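Local coordinates for Galactose/lactose metabolism regulatory protein GAL80 (Saccharomyces cerevisiae, PDB 3BTV), which represses the yeast galactose and lactose metabolic genes by binding the activator GAL4 and blocking its transcriptional activation when no inducing sugar is present, at the interface of chains A and B. Residues are numbered along the deposited sequence; one frame, centred on the assembly and turned at random. Chains: chain A/B, Galactose/lactose metabolism regulatory protein GAL80.

The interface of chains A and B. Residues chain A 177-178, 180, 277, 279, 300; chain B 237, 239, 264, 266, 281, 283.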
loop_
_atom_site.group_PDB
_atom_site.type_symbol
_atom_site.label_atom_id
_atom_site.label_comp_id
_atom_site.label_asym_id
_atom_site.label_seq_id
_atom_site.Cartn_x
_atom_site.Cartn_y
_atom_site.Cartn_z
ATOM N N ASN A 177 -4.640 11.080 9.671
ATOM C CA ASN A 177 -5.481 10.887 8.495
ATOM C C ASN A 177 -5.307 9.517 7.845
ATOM O O ASN A 177 -6.281 8.869 7.448
ATOM C CB ASN A 177 -5.177 11.952 7.434
ATOM C CG ASN A 177 -6.109 11.851 6.239
ATOM O OD1 ASN A 177 -7.258 12.293 6.292
ATOM N ND2 ASN A 177 -5.625 11.247 5.160
ATOM N N SER A 178 -4.060 9.091 7.698
ATOM C CA SER A 178 -3.772 7.821 7.030
ATOM C C SER A 178 -2.312 7.430 7.192
ATOM O O SER A 178 -1.460 8.253 7.564
ATOM C CB SER A 178 -4.139 7.903 5.548
ATOM O OG SER A 178 -3.415 8.946 4.908
ATOM N N GLU A 180 0.926 4.781 5.553
ATOM C CA GLU A 180 1.471 3.829 4.579
ATOM C C GLU A 180 2.788 3.236 5.072
ATOM O O GLU A 180 3.641 3.922 5.661
ATOM C CB GLU A 180 1.720 4.481 3.200
ATOM C CG GLU A 180 0.471 4.899 2.447
ATOM C CD GLU A 180 0.148 6.361 2.633
ATOM O OE1 GLU A 180 1.038 7.192 2.332
ATOM O OE2 GLU A 180 -0.990 6.673 3.068
ATOM N N PRO A 277 -7.133 4.645 8.026
ATOM C CA PRO A 277 -6.674 3.761 6.947
ATOM C C PRO A 277 -5.152 3.501 7.009
ATOM O O PRO A 277 -4.356 4.433 7.056
ATOM C CB PRO A 277 -7.011 4.551 5.671
ATOM C CG PRO A 277 -7.894 5.670 6.104
ATOM C CD PRO A 277 -7.602 5.946 7.528
ATOM N N SER A 279 -2.188 1.251 4.976
ATOM C CA SER A 279 -1.865 0.439 3.807
ATOM C C SER A 279 -0.415 -0.056 3.889
ATOM O O SER A 279 0.500 0.728 4.103
ATOM C CB SER A 279 -2.041 1.278 2.533
ATOM O OG SER A 279 -1.642 0.527 1.401
ATOM N N HIS A 300 0.518 10.307 8.140
ATOM C CA HIS A 300 0.019 11.593 7.666
ATOM C C HIS A 300 -0.977 12.175 8.654
ATOM O O HIS A 300 -2.031 11.581 8.891
ATOM C CB HIS A 300 -0.652 11.453 6.310
ATOM C CG HIS A 300 0.180 10.732 5.302
ATOM N ND1 HIS A 300 1.252 11.324 4.661
ATOM C CD2 HIS A 300 0.109 9.464 4.830
ATOM C CE1 HIS A 300 1.805 10.449 3.836
ATOM N NE2 HIS A 300 1.128 9.314 3.917
ATOM N N PHE B 237 -13.614 4.788 2.294
ATOM C CA PHE B 237 -13.854 5.570 3.502
ATOM C C PHE B 237 -14.581 6.889 3.272
ATOM O O PHE B 237 -14.268 7.639 2.348
ATOM C CB PHE B 237 -12.523 5.909 4.176
ATOM C CG PHE B 237 -11.743 4.714 4.630
ATOM C CD1 PHE B 237 -11.031 3.936 3.725
ATOM C CD2 PHE B 237 -11.698 4.383 5.969
ATOM C CE1 PHE B 237 -10.312 2.833 4.157
ATOM C CE2 PHE B 237 -10.967 3.284 6.406
ATOM C CZ PHE B 237 -10.278 2.511 5.507
ATOM N N ASN B 239 -14.459 9.235 6.014
ATOM C CA ASN B 239 -14.073 9.696 7.340
ATOM C C ASN B 239 -14.240 11.206 7.455
ATOM O O ASN B 239 -14.030 11.790 8.513
ATOM C CB ASN B 239 -12.614 9.344 7.621
ATOM C CG ASN B 239 -12.420 7.903 8.059
ATOM O OD1 ASN B 239 -13.369 7.196 8.414
ATOM N ND2 ASN B 239 -11.165 7.461 8.044
ATOM N N HIS B 264 -11.176 8.372 1.108
ATOM C CA HIS B 264 -9.995 7.491 1.040
ATOM C C HIS B 264 -10.338 6.145 0.454
ATOM O O HIS B 264 -11.428 5.623 0.674
ATOM C CB HIS B 264 -9.370 7.272 2.411
ATOM C CG HIS B 264 -7.901 6.995 2.364
ATOM N ND1 HIS B 264 -7.383 5.727 2.190
ATOM C CD2 HIS B 264 -6.835 7.819 2.478
ATOM C CE1 HIS B 264 -6.062 5.784 2.200
ATOM N NE2 HIS B 264 -5.701 7.044 2.391
ATOM N N LEU B 266 -8.472 2.291 0.034
ATOM C CA LEU B 266 -7.393 1.307 0.163
ATOM C C LEU B 266 -7.742 0.210 -0.798
ATOM O O LEU B 266 -8.865 -0.287 -0.794
ATOM C CB LEU B 266 -7.305 0.715 1.572
ATOM C CG LEU B 266 -7.014 1.658 2.740
ATOM C CD1 LEU B 266 -7.115 0.908 4.061
ATOM C CD2 LEU B 266 -5.643 2.307 2.599
ATOM N N SER B 281 -3.092 3.056 -2.337
ATOM C CA SER B 281 -3.717 3.951 -1.363
ATOM C C SER B 281 -3.995 5.297 -2.018
ATOM O O SER B 281 -3.069 5.970 -2.491
ATOM C CB SER B 281 -2.799 4.131 -0.155
ATOM O OG SER B 281 -3.403 4.924 0.845
ATOM N N LYS B 283 -5.685 9.018 -1.211
ATOM C CA LYS B 283 -6.210 10.019 -0.293
ATOM C C LYS B 283 -7.134 10.972 -1.024
ATOM O O LYS B 283 -6.902 11.313 -2.185
ATOM C CB LYS B 283 -5.067 10.836 0.318
ATOM C CG LYS B 283 -3.968 9.966 0.895
ATOM C CD LYS B 283 -2.681 10.737 1.120
ATOM C CE LYS B 283 -2.649 11.390 2.494
ATOM N NZ LYS B 283 -3.752 12.370 2.680
HETATM O O HOH W 1 -9.027 9.100 7.369
HETATM O O HOH W 2 -3.086 4.843 3.629
#
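A:Pro277 and A:Ser279 on strand 276-283 of chain A meet B:His264 and B:Leu266 on strand 264-271 of chain B, all four backbones extended. The patch illustrates sheets joined by ring packing and water rather than direct polar pairing. A:Pro277 is the wedge: its CG sits over the centre of the B:Phe237 ring, 3.9 Å from the centroid, while its CB lies over one face of B:His264, towards the rim. With CG roughly anti to the backbone N (chi1 -152°) and the ring turned by chi2 -87°, B:His264 presents this face to A:Pro277, and its NE2 comes within 3.6 Å of CB of A:Ser178. An alanine at B:His264 would probably open a gap beside A:Pro277 and leave A:Ser178 without this packing partner. Nearby, CD2 of B:Leu266 touches CB of A:Ser279 at 3.7 Å. Polar links run through solvent: one water joins OE2 of A:Glu180 to OG of B:Ser281, another the carbonyl O of A:Asn177 to ND2 of B:Asn239. NE2 of A:His300 meets OE1 of A:Glu180 from its syn side, tilted 33° out of the carboxylate plane, in a 2.6 Å hydrogen bond within chain A. CE of the poorly ordered B:Lys283 lies, uncertainly, over the rim of one A:His300 face. The structure alone does not show whether this pairing forms in solution. Strands 176-184, 276-283 and 295-301 of chain A thus pack against 264-271 and 276-283 of chain B across a two-fold interface.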